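PDB 7AMK: proto-oncogene tyrosine-protein kinase receptor Ret from Danio rerio, which acts as a receptor tyrosine kinase whose extracellular cadherin-like domains probably recognise GDNF-family ligands together with their GFR alpha co-receptors. Local coordinates for residues H52-E55 and A56-V59; E247-S251 and E252-F256. The protein carries 4 engineered substitutions. All coordinates share one frame; numbering follows the deposited sequence.

Interaction 1: residues H52-E55 and A56-V59; sequences HIDE and ASGV. With NAG (2-acetamido-2-deoxy-beta-D-glucopyranose), chain O.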
loop_
_atom_site.group_PDB
_atom_site.type_symbol
_atom_site.label_atom_id
_atom_site.label_comp_id
_atom_site.label_asym_id
_atom_site.label_seq_id
_atom_site.Cartn_x
_atom_site.Cartn_y
_atom_site.Cartn_z
ATOM N N HIS A 52 20.523 45.846 -40.191
ATOM C CA HIS A 52 20.022 45.157 -41.372
ATOM C C HIS A 52 20.521 43.720 -41.336
ATOM O O HIS A 52 21.699 43.494 -41.059
ATOM C CB HIS A 52 20.492 45.872 -42.640
ATOM C CG HIS A 52 20.392 45.043 -43.886
ATOM N ND1 HIS A 52 19.221 44.915 -44.609
ATOM C CD2 HIS A 52 21.324 44.315 -44.547
ATOM C CE1 HIS A 52 19.433 44.130 -45.652
ATOM N NE2 HIS A 52 20.700 43.753 -45.636
ATOM N N ILE A 53 19.635 42.751 -41.574
ATOM C CA ILE A 53 20.021 41.343 -41.623
ATOM C C ILE A 53 19.893 40.867 -43.058
ATOM O O ILE A 53 18.912 41.172 -43.742
ATOM C CB ILE A 53 19.209 40.455 -40.650
ATOM C CG1 ILE A 53 20.014 39.196 -40.264
ATOM C CG2 ILE A 53 17.847 40.051 -41.240
ATOM C CD1 ILE A 53 19.304 38.253 -39.274
ATOM N N ASP A 54 20.905 40.155 -43.524
ATOM C CA ASP A 54 20.850 39.627 -44.875
ATOM C C ASP A 54 19.876 38.457 -44.914
ATOM O O ASP A 54 20.035 37.483 -44.168
ATOM C CB ASP A 54 22.239 39.206 -45.323
ATOM C CG ASP A 54 22.265 38.804 -46.747
ATOM O OD1 ASP A 54 21.662 37.760 -47.070
ATOM O OD2 ASP A 54 22.847 39.557 -47.552
ATOM N N GLU A 55 18.865 38.568 -45.779
ATOM C CA GLU A 55 17.792 37.583 -45.843
ATOM C C GLU A 55 18.305 36.166 -46.106
ATOM O O GLU A 55 17.731 35.204 -45.580
ATOM C CB GLU A 55 16.783 37.997 -46.907
ATOM C CG GLU A 55 15.470 37.223 -46.893
ATOM C CD GLU A 55 14.484 37.736 -47.943
ATOM O OE1 GLU A 55 14.120 38.926 -47.867
ATOM O OE2 GLU A 55 14.083 36.965 -48.845
ATOM N N ALA A 56 19.376 36.008 -46.894
ATOM C CA ALA A 56 19.884 34.687 -47.291
ATOM C C ALA A 56 20.965 34.137 -46.374
ATOM O O ALA A 56 20.983 32.934 -46.106
ATOM C CB ALA A 56 20.449 34.722 -48.709
ATOM N N SER A 57 21.885 34.980 -45.915
ATOM C CA SER A 57 22.998 34.506 -45.113
ATOM C C SER A 57 22.751 34.644 -43.619
ATOM O O SER A 57 23.398 33.947 -42.836
ATOM C CB SER A 57 24.286 35.248 -45.504
ATOM O OG SER A 57 24.296 36.594 -45.046
ATOM N N GLY A 58 21.805 35.480 -43.205
ATOM C CA GLY A 58 21.604 35.653 -41.780
ATOM C C GLY A 58 22.653 36.502 -41.097
ATOM O O GLY A 58 22.681 36.560 -39.867
ATOM N N VAL A 59 23.525 37.158 -41.848
ATOM C CA VAL A 59 24.518 38.043 -41.246
ATOM C C VAL A 59 23.842 39.353 -40.869
ATOM O O VAL A 59 23.114 39.940 -41.670
ATOM C CB VAL A 59 25.697 38.273 -42.204
ATOM C CG1 VAL A 59 26.642 39.341 -41.633
ATOM C CG2 VAL A 59 26.427 36.938 -42.474
HETATM C C1 NAG O . 18.415 51.853 -42.776
HETATM C C2 NAG O . 17.206 51.083 -43.287
HETATM C C3 NAG O . 16.472 51.916 -44.329
HETATM C C4 NAG O . 16.089 53.272 -43.744
HETATM C C5 NAG O . 17.295 53.986 -43.121
HETATM C C6 NAG O . 16.892 55.212 -42.326
HETATM C C7 NAG O . 17.311 48.629 -43.223
HETATM C C8 NAG O . 17.771 47.386 -43.927
HETATM N N2 NAG O . 17.581 49.787 -43.836
HETATM O O3 NAG O . 15.310 51.208 -44.748
HETATM O O4 NAG O . 15.527 54.101 -44.755
HETATM O O5 NAG O . 17.983 53.114 -42.206
HETATM O O6 NAG O . 17.883 56.231 -42.342
HETATM O O7 NAG O . 16.724 48.585 -42.147
#
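I53 and D54 meet V59 across a tight beta hairpin of the first cadherin-like domain, in which four residues, E55 to G58, make the turn. H52, before them on strand 51-53, pairs through its backbone with Y61. At the edge of its imidazole, near the ring plane, lies the acetamide methyl C8 of the attached glycan, though its approach to H52 ND1 is too close to be sound and remains doubtful. I53 CG1 lies 3.5 Å from V59 O and 3.8 Å from G58 O, while I53 CA makes a CA-H...O contact with V59 O. D54 then closes the loop. Its N donates to V59 O at 2.9 Å and nearly straight (169°), and its O receives G58 N at 2.8 Å. The D54 side chain, with CG anti to the backbone N (chi1 -173°), folds over the turn, and OD1 accepts two amides: A56 N at 2.9 Å almost head-on, as in an Asx turn, and S57 N at 3.0 Å from above the carboxylate plane. Two donors probably help fix the carboxylate's rotation. The E55 side chain leaves the turn and touches Y37. Beyond it, G58 takes up the positive phi (76°) that brings the chain back, and V59 N reaches S57 OG in a weak bond of 3.3 Å.

Interaction 2: residues E247-S251 and E252-F256; sequences EFDRS and EGTVF. With NAG (2-acetamido-2-deoxy-beta-D-glucopyranose), chain D.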
loop_
_atom_site.group_PDB
_atom_site.type_symbol
_atom_site.label_atom_id
_atom_site.label_comp_id
_atom_site.label_asym_id
_atom_site.label_seq_id
_atom_site.Cartn_x
_atom_site.Cartn_y
_atom_site.Cartn_z
ATOM N N GLU A 247 -9.955 -11.847 -4.137
ATOM C CA GLU A 247 -10.617 -12.727 -3.187
ATOM C C GLU A 247 -10.943 -11.945 -1.922
ATOM O O GLU A 247 -11.888 -11.147 -1.918
ATOM C CB GLU A 247 -9.743 -13.954 -2.885
ATOM C CG GLU A 247 -10.442 -15.014 -1.996
ATOM C CD GLU A 247 -9.742 -16.374 -2.004
ATOM O OE1 GLU A 247 -8.568 -16.455 -2.434
ATOM O OE2 GLU A 247 -10.372 -17.365 -1.580
ATOM N N PHE A 248 -10.151 -12.148 -0.863
ATOM C CA PHE A 248 -10.466 -11.560 0.437
ATOM C C PHE A 248 -10.234 -10.059 0.478
ATOM O O PHE A 248 -10.791 -9.389 1.347
ATOM C CB PHE A 248 -9.649 -12.250 1.534
ATOM C CG PHE A 248 -9.945 -13.709 1.655
ATOM C CD1 PHE A 248 -11.147 -14.145 2.192
ATOM C CD2 PHE A 248 -9.042 -14.652 1.203
ATOM C CE1 PHE A 248 -11.434 -15.489 2.291
ATOM C CE2 PHE A 248 -9.328 -16.000 1.298
ATOM C CZ PHE A 248 -10.516 -16.416 1.836
ATOM N N ASP A 249 -9.450 -9.511 -0.450
ATOM C CA ASP A 249 -9.246 -8.068 -0.552
ATOM C C ASP A 249 -10.040 -7.564 -1.742
ATOM O O ASP A 249 -9.651 -7.787 -2.892
ATOM C CB ASP A 249 -7.770 -7.711 -0.712
ATOM C CG ASP A 249 -7.539 -6.204 -0.851
ATOM O OD1 ASP A 249 -8.427 -5.482 -1.362
ATOM O OD2 ASP A 249 -6.457 -5.733 -0.444
ATOM N N ARG A 250 -11.113 -6.840 -1.466
ATOM C CA ARG A 250 -11.961 -6.305 -2.517
ATOM C C ARG A 250 -12.181 -4.806 -2.354
ATOM O O ARG A 250 -13.161 -4.279 -2.878
ATOM C CB ARG A 250 -13.302 -7.048 -2.531
ATOM C CG ARG A 250 -13.246 -8.412 -1.877
ATOM C CD ARG A 250 -14.592 -9.110 -1.923
ATOM N NE ARG A 250 -14.610 -10.222 -2.873
ATOM C CZ ARG A 250 -15.295 -10.221 -4.007
ATOM N NH1 ARG A 250 -16.016 -9.183 -4.371
ATOM N NH2 ARG A 250 -15.262 -11.294 -4.792
ATOM N N SER A 251 -11.307 -4.108 -1.628
ATOM C CA SER A 251 -11.542 -2.702 -1.323
ATOM C C SER A 251 -11.131 -1.826 -2.493
ATOM O O SER A 251 -10.166 -2.122 -3.204
ATOM C CB SER A 251 -10.786 -2.275 -0.055
ATOM O OG SER A 251 -9.396 -2.526 -0.128
ATOM N N GLU A 252 -11.882 -0.753 -2.710
ATOM C CA GLU A 252 -11.555 0.134 -3.816
ATOM C C GLU A 252 -10.194 0.783 -3.586
ATOM O O GLU A 252 -9.771 1.000 -2.446
ATOM C CB GLU A 252 -12.626 1.207 -3.972
ATOM C CG GLU A 252 -12.881 1.957 -2.678
ATOM C CD GLU A 252 -13.729 3.196 -2.877
ATOM O OE1 GLU A 252 -13.357 4.041 -3.721
ATOM O OE2 GLU A 252 -14.772 3.315 -2.200
ATOM N N GLY A 253 -9.502 1.087 -4.689
ATOM C CA GLY A 253 -8.204 1.737 -4.648
ATOM C C GLY A 253 -7.017 0.812 -4.466
ATOM O O GLY A 253 -5.889 1.202 -4.792
ATOM N N THR A 254 -7.231 -0.399 -3.955
ATOM C CA THR A 254 -6.143 -1.357 -3.822
ATOM C C THR A 254 -5.633 -1.788 -5.195
ATOM O O THR A 254 -6.399 -1.905 -6.153
ATOM C CB THR A 254 -6.602 -2.576 -3.017
ATOM O OG1 THR A 254 -7.884 -3.021 -3.491
ATOM C CG2 THR A 254 -6.699 -2.224 -1.530
ATOM N N VAL A 255 -4.327 -2.034 -5.281
ATOM C CA VAL A 255 -3.663 -2.425 -6.523
ATOM C C VAL A 255 -3.453 -3.931 -6.516
ATOM O O VAL A 255 -2.906 -4.489 -5.555
ATOM C CB VAL A 255 -2.326 -1.684 -6.690
ATOM C CG1 VAL A 255 -1.556 -2.196 -7.924
ATOM C CG2 VAL A 255 -2.575 -0.187 -6.780
ATOM N N PHE A 256 -3.886 -4.598 -7.583
ATOM C CA PHE A 256 -3.830 -6.052 -7.631
ATOM C C PHE A 256 -2.778 -6.600 -8.581
ATOM O O PHE A 256 -2.579 -7.820 -8.613
ATOM C CB PHE A 256 -5.205 -6.621 -8.015
ATOM C CG PHE A 256 -6.230 -6.480 -6.932
ATOM C CD1 PHE A 256 -6.964 -5.312 -6.798
ATOM C CD2 PHE A 256 -6.446 -7.504 -6.035
ATOM C CE1 PHE A 256 -7.906 -5.172 -5.791
ATOM C CE2 PHE A 256 -7.385 -7.375 -5.034
ATOM C CZ PHE A 256 -8.117 -6.201 -4.913
HETATM C C1 NAG D . -15.578 0.291 0.673
HETATM C C2 NAG D . -16.698 1.175 1.224
HETATM C C3 NAG D . -16.136 2.213 2.194
HETATM C C4 NAG D . -15.308 1.541 3.284
HETATM C C5 NAG D . -14.241 0.644 2.659
HETATM C C6 NAG D . -13.475 -0.167 3.680
HETATM C C7 NAG D . -17.085 2.961 -0.437
HETATM C C8 NAG D . -17.988 3.452 -1.527
HETATM N N2 NAG D . -17.445 1.813 0.149
HETATM O O3 NAG D . -17.218 2.936 2.770
HETATM O O4 NAG D . -14.664 2.524 4.091
HETATM O O5 NAG D . -14.848 -0.299 1.763
HETATM O O6 NAG D . -14.194 -1.334 4.060
HETATM O O7 NAG D . -16.077 3.577 -0.103
#
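The ring of F256 meets D249 by its edge: D249 O lies near the ring plane, 3.0 Å from F256 CZ, and the D249 carboxylate is turned 71° to the ring. A second aromatic, F248, carries E247 CG on one face, towards the rim. In the chain between F248 and F256, D249, S251 and T254 form a polar cluster. D249 OD1 accepts S251 N at 3.2 Å, an Asx turn, and takes a weak bond from S251 OG; T254 OG1 stands 3.3 Å from the same oxygen. A type II beta turn follows from S251 to T254, with G253 at the positive phi such a turn favours. It is defined by a weak backbone bond, T254 N to S251 O at 3.5 Å. T254 OG1, held between the backbone N and the carbonyl carbon (chi1 46°), also donates to S251 O, but the modelled 2.5 Å between these two atoms is too short to be trusted as a length. The E252 side chain extends from the turn towards an attached glycan, and its backbone N bonds N324 OD1. R250 gives NH2 to L360 O, while F248 rests on N392, K395 and F396, in the range of the fourth cadherin-like domain. F256, bonded through its backbone to L319 of strand 312-321, reaches across to V244 and V246 of strand 241-246, joining the two sheets of the third domain.

Interaction 1 comes first along the chain and interaction 2 well after it, in the first and third cadherin-like domains respectively, on opposite sides of the chain's centre. Their centres are 66 Å apart and their nearest atoms about 55 Å, and they belong to different sheets in different domains. The connections differ in kind: strands 51-53 and 59-62 are antiparallel neighbours in one sheet, whereas 241-246 and 255-263 lie in separate sheets of the third domain. In the hairpin D54 accepts two backbone amides; D249 accepts one, in an Asx turn leading into the beta turn. Both lie beside an attached glycan. Neighbours of interaction 1 such as F38 and Y61 are in its own domain, whereas F248 of interaction 2 touches residues of the fourth cadherin-like range.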